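Local atomic coordinates of GCN5 like acetylase + bromodomain (Cryptosporidium parvum, PDB entry 4LDF), a protein that probably acetylates histone H3 as a GCN5-type transcriptional coactivator, and of which this chain is the bromodomain, a module that typically recognises acetylated lysines. Residues A[56-61]-A[75-80]; A[69-74]-A[108-113]; A[83-88]-A[97-102]. All coordinates share one frame; numbering follows the deposited sequence.

Contact 1 of 3, residues A[56-61]-A[75-80]; sequences IQTMKR and SSELKR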
# COMPACT_ATOMS: atom_id res chain seq x y z
N ILE A 56 3.25 -3.08 1.19
CA ILE A 56 2.38 -3.50 2.30
C ILE A 56 3.12 -3.87 3.59
O ILE A 56 2.66 -3.48 4.67
CB ILE A 56 1.31 -4.53 1.86
CG1 ILE A 56 0.39 -3.90 0.77
CG2 ILE A 56 0.48 -5.06 3.07
CD1 ILE A 56 -0.43 -4.89 -0.09
N GLN A 57 4.26 -4.58 3.47
CA GLN A 57 5.06 -5.03 4.61
C GLN A 57 5.65 -3.81 5.35
O GLN A 57 5.62 -3.78 6.58
CB GLN A 57 6.15 -6.01 4.12
CG GLN A 57 7.08 -6.59 5.18
CD GLN A 57 8.21 -7.37 4.52
OE1 GLN A 57 9.29 -6.84 4.25
NE2 GLN A 57 7.94 -8.62 4.19
N THR A 58 6.13 -2.80 4.59
CA THR A 58 6.68 -1.55 5.12
C THR A 58 5.57 -0.80 5.90
O THR A 58 5.80 -0.42 7.04
CB THR A 58 7.30 -0.70 3.98
OG1 THR A 58 8.41 -1.41 3.43
CG2 THR A 58 7.74 0.69 4.44
N MET A 59 4.39 -0.61 5.29
CA MET A 59 3.26 0.07 5.93
C MET A 59 2.71 -0.69 7.14
O MET A 59 2.39 -0.06 8.15
CB MET A 59 2.17 0.43 4.91
CG MET A 59 2.62 1.49 3.91
SD MET A 59 1.40 2.03 2.71
CE MET A 59 1.26 0.60 1.67
N LYS A 60 2.66 -2.05 7.07
CA LYS A 60 2.23 -2.92 8.18
C LYS A 60 3.20 -2.78 9.34
O LYS A 60 2.75 -2.75 10.49
CB LYS A 60 2.14 -4.39 7.75
CG LYS A 60 0.74 -4.80 7.30
CD LYS A 60 0.72 -6.29 6.96
CE LYS A 60 -0.69 -6.77 6.75
NZ LYS A 60 -0.77 -8.24 6.56
N ARG A 61 4.53 -2.67 9.06
CA ARG A 61 5.59 -2.49 10.07
C ARG A 61 5.40 -1.16 10.77
O ARG A 61 5.49 -1.08 11.99
CB ARG A 61 6.98 -2.49 9.42
CG ARG A 61 7.83 -3.71 9.71
CD ARG A 61 9.33 -3.48 9.53
NE ARG A 61 9.70 -2.50 8.49
CZ ARG A 61 9.68 -2.73 7.18
NH1 ARG A 61 10.06 -1.78 6.33
NH2 ARG A 61 9.29 -3.90 6.70
N SER A 75 -2.63 7.61 4.26
CA SER A 75 -3.34 7.71 2.98
C SER A 75 -2.45 8.23 1.84
O SER A 75 -2.59 7.75 0.72
CB SER A 75 -4.65 8.49 3.10
OG SER A 75 -4.46 9.77 3.67
N SER A 76 -1.48 9.13 2.15
CA SER A 76 -0.52 9.65 1.17
C SER A 76 0.41 8.53 0.71
O SER A 76 0.67 8.40 -0.48
CB SER A 76 0.31 10.79 1.75
OG SER A 76 -0.52 11.78 2.32
N GLU A 77 0.90 7.73 1.68
CA GLU A 77 1.79 6.60 1.45
C GLU A 77 1.08 5.49 0.67
O GLU A 77 1.66 4.94 -0.26
CB GLU A 77 2.30 6.03 2.79
CG GLU A 77 3.44 5.04 2.56
CD GLU A 77 4.32 4.74 3.75
OE1 GLU A 77 5.35 4.05 3.56
OE2 GLU A 77 3.99 5.19 4.87
N LEU A 78 -0.16 5.14 1.08
CA LEU A 78 -0.93 4.12 0.38
C LEU A 78 -1.20 4.56 -1.06
O LEU A 78 -1.08 3.73 -1.96
CB LEU A 78 -2.24 3.76 1.12
CG LEU A 78 -3.14 2.71 0.44
CD1 LEU A 78 -2.44 1.34 0.34
CD2 LEU A 78 -4.48 2.60 1.14
N LYS A 79 -1.56 5.85 -1.27
CA LYS A 79 -1.79 6.36 -2.63
C LYS A 79 -0.50 6.28 -3.45
O LYS A 79 -0.54 5.84 -4.60
CB LYS A 79 -2.32 7.81 -2.65
CG LYS A 79 -2.87 8.18 -4.02
CD LYS A 79 -3.05 9.66 -4.21
CE LYS A 79 -3.74 9.94 -5.53
NZ LYS A 79 -2.79 9.90 -6.68
N ARG A 80 0.64 6.70 -2.84
CA ARG A 80 1.99 6.64 -3.40
C ARG A 80 2.33 5.20 -3.82
O ARG A 80 2.92 5.01 -4.88
CB ARG A 80 3.02 7.20 -2.40
CG ARG A 80 4.50 7.00 -2.83
CD ARG A 80 5.49 8.02 -2.27
NE ARG A 80 5.28 8.32 -0.85
CZ ARG A 80 5.74 7.60 0.17
NH1 ARG A 80 5.50 7.98 1.42
NH2 ARG A 80 6.44 6.50 -0.06
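Helix segments 56-61 and 75-80 run almost antiparallel (170°) with their axes 11.1 Å apart, and the CA atoms of Met59 and Leu78 are the nearest pair. The segments belong to helices 56-64 and 71-88 of the bromodomain's four-helix bundle, and at this spacing a long side chain such as methionine does most of the bridging. Met59 suits the place: its unbranched chain reaches across toward helix 71-88, and a bend at its last torsion (chi3 -71°) turns the methyl group aside. Met59 and Glu77 lie alongside each other, pointing opposite ways, the sulfur Met59 SD lying 3.6 Å from Glu77 CG, while Met59 CG sits 3.7 Å from the carboxylate carbon Glu77 CD. A glutamate can serve in this buried setting because its aliphatic part packs against the methionine while its charged end has partners. Glu77 CG lies opposite its own backbone N (chi1 -169°) and the chain is extended beyond it, carrying Glu77 OE1 to a salt bridge with Lys62 and a hydrogen bond with Thr54, and Glu77 OE2 to a hydrogen bond with the Tyr68 hydroxyl. Three partners therefore hold the acid, and the lysine would favour its ionised form. Leu22, Phe74 and Met81 also pack on Met59. Leu78 stands roughly perpendicular to the methionine, and the two meet methyl to methyl, Met59 CE standing 4.0 Å from Leu78 CD1.

Contact 2 of 3, residues A[69-74]-A[108-113]; sequences KTLSEF and PMLQTI
The carbonyl oxygen Met109 O, one residue before the contacting Leu110, is gripped twice by Thr112: the hydroxyl OG1 of Thr112 donates to Met109 O at 2.8 Å, and the backbone N of Thr112 reaches Met109 O at 3.1 Å. Threonine suits this place because its short side chain can fold back onto the preceding turn. Leu110 to Ile113 form a type I beta turn, which brings both of these apolar residues against helix 71-88.

The contact itself is apolar. Leu71 points its fork at the turn: Leu71 CD1 meets Ile113 CG2 at 3.7 Å, the two side chains crossing nearly square, and Leu71 CD2 lies 3.7 Å from Ile113 O. The beta branch supplies the touching methyl: Ile113 CG2 lies opposite the backbone N and beside the carbonyl carbon. One turn further along, Phe74 takes its ring toward Leu110, whose CD1 comes to the ring edge near its plane, 3.7 Å from Phe74 CE2. Leu110 CD1 is also 4.1 Å from Leu71 CD1, and so this one methyl touches both the leucine and the phenylalanine.

At the start of the other segment, Glu73 OE1 accepts the backbone N of Lys69 at 3.0 Å, the donor standing above the carboxylate plane, a bond that ties the loop to the first turn of the helix. The contact thus joins the beginning of helix 71-88 to the end region of helix 93-110, with helix 14-27 packing on Phe74 through Ile18, Leu21 and Leu22, and on Ile113 through Gln17.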
# COMPACT_ATOMS: atom_id res chain seq x y z
N LYS A 69 1.02 9.14 12.82
CA LYS A 69 0.53 10.21 13.70
C LYS A 69 -0.86 10.67 13.24
O LYS A 69 -1.69 11.03 14.08
CB LYS A 69 1.52 11.39 13.67
N THR A 70 -1.09 10.71 11.91
CA THR A 70 -2.37 11.13 11.33
C THR A 70 -2.80 10.13 10.26
O THR A 70 -1.96 9.37 9.77
CB THR A 70 -2.32 12.56 10.75
OG1 THR A 70 -1.41 12.62 9.64
CG2 THR A 70 -2.01 13.64 11.79
N LEU A 71 -4.09 10.14 9.90
CA LEU A 71 -4.59 9.31 8.80
C LEU A 71 -3.96 9.78 7.46
O LEU A 71 -3.55 8.93 6.67
CB LEU A 71 -6.13 9.30 8.73
CG LEU A 71 -6.75 8.52 7.53
CD1 LEU A 71 -6.31 7.03 7.51
CD2 LEU A 71 -8.25 8.65 7.51
N SER A 72 -3.82 11.12 7.26
CA SER A 72 -3.24 11.71 6.03
C SER A 72 -1.87 11.14 5.67
O SER A 72 -1.64 10.82 4.50
CB SER A 72 -3.20 13.25 6.09
OG SER A 72 -2.51 13.71 7.24
N GLU A 73 -1.00 10.96 6.68
CA GLU A 73 0.34 10.37 6.55
C GLU A 73 0.23 8.98 5.90
O GLU A 73 0.98 8.69 4.97
CB GLU A 73 1.00 10.23 7.94
CG GLU A 73 1.54 11.53 8.50
CD GLU A 73 2.27 11.45 9.83
OE1 GLU A 73 2.35 10.34 10.42
OE2 GLU A 73 2.75 12.50 10.30
N PHE A 74 -0.72 8.14 6.38
CA PHE A 74 -0.90 6.80 5.82
C PHE A 74 -1.54 6.84 4.43
O PHE A 74 -1.07 6.16 3.52
CB PHE A 74 -1.69 5.89 6.78
CG PHE A 74 -2.10 4.61 6.10
CD1 PHE A 74 -1.14 3.67 5.72
CD2 PHE A 74 -3.43 4.36 5.78
CE1 PHE A 74 -1.50 2.52 5.01
CE2 PHE A 74 -3.78 3.23 5.05
CZ PHE A 74 -2.82 2.31 4.69
N PRO A 108 -13.02 2.48 -0.05
CA PRO A 108 -14.14 2.53 0.91
C PRO A 108 -13.69 2.28 2.37
O PRO A 108 -14.16 2.99 3.26
CB PRO A 108 -15.05 1.38 0.45
CG PRO A 108 -14.77 1.23 -0.98
CD PRO A 108 -13.29 1.50 -1.12
N MET A 109 -12.80 1.29 2.61
CA MET A 109 -12.31 0.97 3.96
C MET A 109 -11.47 2.13 4.52
O MET A 109 -11.53 2.38 5.72
CB MET A 109 -11.47 -0.33 3.95
CG MET A 109 -11.08 -0.82 5.34
SD MET A 109 -10.39 -2.49 5.32
CE MET A 109 -10.52 -2.88 7.04
N LEU A 110 -10.71 2.83 3.67
CA LEU A 110 -9.87 3.97 4.08
C LEU A 110 -10.70 5.12 4.69
O LEU A 110 -10.21 5.78 5.59
CB LEU A 110 -9.03 4.47 2.87
CG LEU A 110 -7.94 5.52 3.09
CD1 LEU A 110 -6.83 5.00 3.99
CD2 LEU A 110 -7.34 5.95 1.78
N GLN A 111 -11.95 5.29 4.24
CA GLN A 111 -12.88 6.33 4.75
C GLN A 111 -13.30 6.06 6.19
O GLN A 111 -13.66 7.01 6.88
CB GLN A 111 -14.17 6.44 3.87
CG GLN A 111 -13.95 6.49 2.35
CD GLN A 111 -13.00 7.58 1.94
OE1 GLN A 111 -13.15 8.75 2.32
NE2 GLN A 111 -11.94 7.21 1.22
N THR A 112 -13.30 4.78 6.61
CA THR A 112 -13.75 4.36 7.95
C THR A 112 -12.68 4.49 9.05
O THR A 112 -13.01 4.33 10.22
CB THR A 112 -14.37 2.94 7.93
OG1 THR A 112 -13.33 1.96 7.84
CG2 THR A 112 -15.38 2.74 6.81
N ILE A 113 -11.42 4.75 8.68
CA ILE A 113 -10.33 4.84 9.66
C ILE A 113 -10.50 6.07 10.55
O ILE A 113 -10.52 7.20 10.04
CB ILE A 113 -8.90 4.75 9.01
CG1 ILE A 113 -8.72 3.53 8.05
CG2 ILE A 113 -7.79 4.83 10.07
CD1 ILE A 113 -8.93 2.08 8.62

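Contact 3 of 3, residues A[83-88]-A[97-102]; sequences DNCRFY and KYANQL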
# COMPACT_ATOMS: atom_id res chain seq x y z
N ASP A 83 0.54 4.84 -7.11
CA ASP A 83 1.12 5.82 -8.02
C ASP A 83 2.49 5.36 -8.54
O ASP A 83 2.72 5.44 -9.75
CB ASP A 83 1.19 7.22 -7.38
CG ASP A 83 -0.14 7.96 -7.34
OD1 ASP A 83 -1.07 7.58 -8.09
OD2 ASP A 83 -0.25 8.94 -6.58
N ASN A 84 3.35 4.84 -7.65
CA ASN A 84 4.69 4.29 -7.96
C ASN A 84 4.57 3.16 -8.98
O ASN A 84 5.31 3.17 -9.95
CB ASN A 84 5.39 3.75 -6.70
CG ASN A 84 5.95 4.80 -5.78
OD1 ASN A 84 6.03 5.98 -6.12
ND2 ASN A 84 6.40 4.38 -4.61
N CYS A 85 3.62 2.22 -8.76
CA CYS A 85 3.39 1.08 -9.64
C CYS A 85 3.09 1.55 -11.05
O CYS A 85 3.77 1.12 -12.00
CB CYS A 85 2.28 0.18 -9.11
SG CYS A 85 2.05 -1.35 -10.06
N ARG A 86 2.09 2.48 -11.16
CA ARG A 86 1.61 3.06 -12.42
C ARG A 86 2.67 3.92 -13.10
O ARG A 86 2.74 3.91 -14.32
CB ARG A 86 0.28 3.81 -12.22
CG ARG A 86 -0.92 2.85 -11.97
CD ARG A 86 -2.26 3.57 -11.93
NE ARG A 86 -2.32 4.49 -10.79
CZ ARG A 86 -3.06 4.31 -9.70
NH1 ARG A 86 -3.88 3.27 -9.60
NH2 ARG A 86 -2.99 5.18 -8.70
N PHE A 87 3.54 4.62 -12.31
CA PHE A 87 4.62 5.42 -12.89
C PHE A 87 5.68 4.47 -13.49
O PHE A 87 6.03 4.62 -14.66
CB PHE A 87 5.24 6.35 -11.84
CG PHE A 87 6.33 7.25 -12.36
CD1 PHE A 87 6.07 8.57 -12.69
CD2 PHE A 87 7.65 6.80 -12.45
CE1 PHE A 87 7.10 9.42 -13.14
CE2 PHE A 87 8.67 7.64 -12.92
CZ PHE A 87 8.39 8.95 -13.24
N TYR A 88 6.17 3.50 -12.70
CA TYR A 88 7.19 2.53 -13.16
C TYR A 88 6.73 1.77 -14.42
O TYR A 88 7.53 1.56 -15.35
CB TYR A 88 7.59 1.53 -12.05
CG TYR A 88 8.58 0.50 -12.54
CD1 TYR A 88 9.92 0.82 -12.72
CD2 TYR A 88 8.16 -0.78 -12.91
CE1 TYR A 88 10.82 -0.11 -13.22
CE2 TYR A 88 9.05 -1.70 -13.45
CZ TYR A 88 10.39 -1.38 -13.58
OH TYR A 88 11.27 -2.30 -14.08
N LYS A 97 -3.35 -2.46 -14.03
CA LYS A 97 -4.70 -3.01 -13.91
C LYS A 97 -4.97 -3.42 -12.45
O LYS A 97 -6.04 -3.11 -11.92
CB LYS A 97 -4.87 -4.21 -14.87
CG LYS A 97 -6.31 -4.47 -15.27
N TYR A 98 -3.98 -4.07 -11.80
CA TYR A 98 -4.12 -4.47 -10.40
C TYR A 98 -4.18 -3.22 -9.52
O TYR A 98 -5.08 -3.11 -8.69
CB TYR A 98 -2.96 -5.37 -9.94
CG TYR A 98 -2.78 -6.70 -10.65
CD1 TYR A 98 -3.85 -7.34 -11.26
CD2 TYR A 98 -1.55 -7.36 -10.63
CE1 TYR A 98 -3.69 -8.58 -11.90
CE2 TYR A 98 -1.38 -8.60 -11.24
CZ TYR A 98 -2.46 -9.22 -11.86
OH TYR A 98 -2.30 -10.43 -12.49
N ALA A 99 -3.23 -2.27 -9.72
CA ALA A 99 -3.16 -1.01 -8.97
C ALA A 99 -4.48 -0.26 -8.94
O ALA A 99 -4.85 0.23 -7.87
CB ALA A 99 -2.06 -0.12 -9.53
N ASN A 100 -5.18 -0.15 -10.10
CA ASN A 100 -6.47 0.53 -10.28
C ASN A 100 -7.59 -0.25 -9.56
O ASN A 100 -8.37 0.33 -8.81
CB ASN A 100 -6.79 0.68 -11.80
CG ASN A 100 -5.99 1.75 -12.51
OD1 ASN A 100 -5.32 2.57 -11.90
ND2 ASN A 100 -6.06 1.81 -13.82
N GLN A 101 -7.60 -1.58 -9.75
CA GLN A 101 -8.54 -2.50 -9.12
C GLN A 101 -8.42 -2.46 -7.60
O GLN A 101 -9.43 -2.27 -6.94
CB GLN A 101 -8.33 -3.94 -9.64
CG GLN A 101 -9.27 -4.95 -8.98
CD GLN A 101 -8.92 -6.38 -9.29
OE1 GLN A 101 -7.76 -6.77 -9.32
NE2 GLN A 101 -9.95 -7.20 -9.45
N LEU A 102 -7.18 -2.54 -7.07
CA LEU A 102 -6.97 -2.58 -5.62
C LEU A 102 -7.23 -1.26 -4.94
O LEU A 102 -7.69 -1.28 -3.81
CB LEU A 102 -5.60 -3.15 -5.24
CG LEU A 102 -5.20 -4.52 -5.80
CD1 LEU A 102 -3.72 -4.66 -5.82
CD2 LEU A 102 -5.79 -5.63 -5.03
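Arg86 and Asn100 meet at a slant, the guanidinium and amide planes turned only 28° from each other, where the nearly antiparallel helices 71-88 and 93-110 come together. The arginine runs toward the opposite helix and then bends at chi3 (-65°), which lays its guanidinium beside the amide. Its NH1 gives a short but weak hydrogen bond to Asn100 OD1, 2.8 Å long yet bent to 128° at the hydrogen. Asn100 OD1 also lies 3.2 Å from Arg86 CD, so the amide oxygen sits against the chain as well as the charged end. At the other terminal nitrogen, Arg86 NH2 makes a salt bridge to Asp83 OD1 at 3.1 Å whose hydrogen bond is the straighter, with the oxygen close to the guanidinium plane, and Glu103 takes a second salt bridge there. Two acids on NH2 should fix the rotation of the group and favour its charge; arginine, with several N-H bonds spread over a flat head, is well fitted to serve partners on both helices.

Beneath this polar layer the side chains are small. Ala99 points its methyl at the other helix, and its size is consistent with the axis distance of 9.3 Å; Ala99 CB lies 4.0 Å from Arg86 CG and 4.3 Å from the thiol sulfur Cys85 SG. The carbonyl of Cys85 accepts from Asn89 ND2, just past the helix. An antiparallel hairpin of these two helices joined by a short loop is characteristic of the bromodomain bundle, in whose members that loop borders the acetyl-lysine pocket.

Helix 71-88 is common to all three contacts, which follow one another along it: contact 2 at its beginning, contact 1 in the middle and contact 3 at its end. Contacts 1 and 2 have centres 11 Å apart and touch directly, Met59 SD lying 3.7 Å from Phe74 CE1; along the chain their segments alternate. Contact 3 follows contact 1 in sequence, with centres 14 Å apart, and falls wholly between the two segments of contact 2, with centres about 19 Å apart. Contacts 2 and 3 pin helix 93-110 to helix 71-88 near opposite ends of the pair, while contact 1 adds helix 56-64, so that one helix serves as the common partner in the bromodomain bundle.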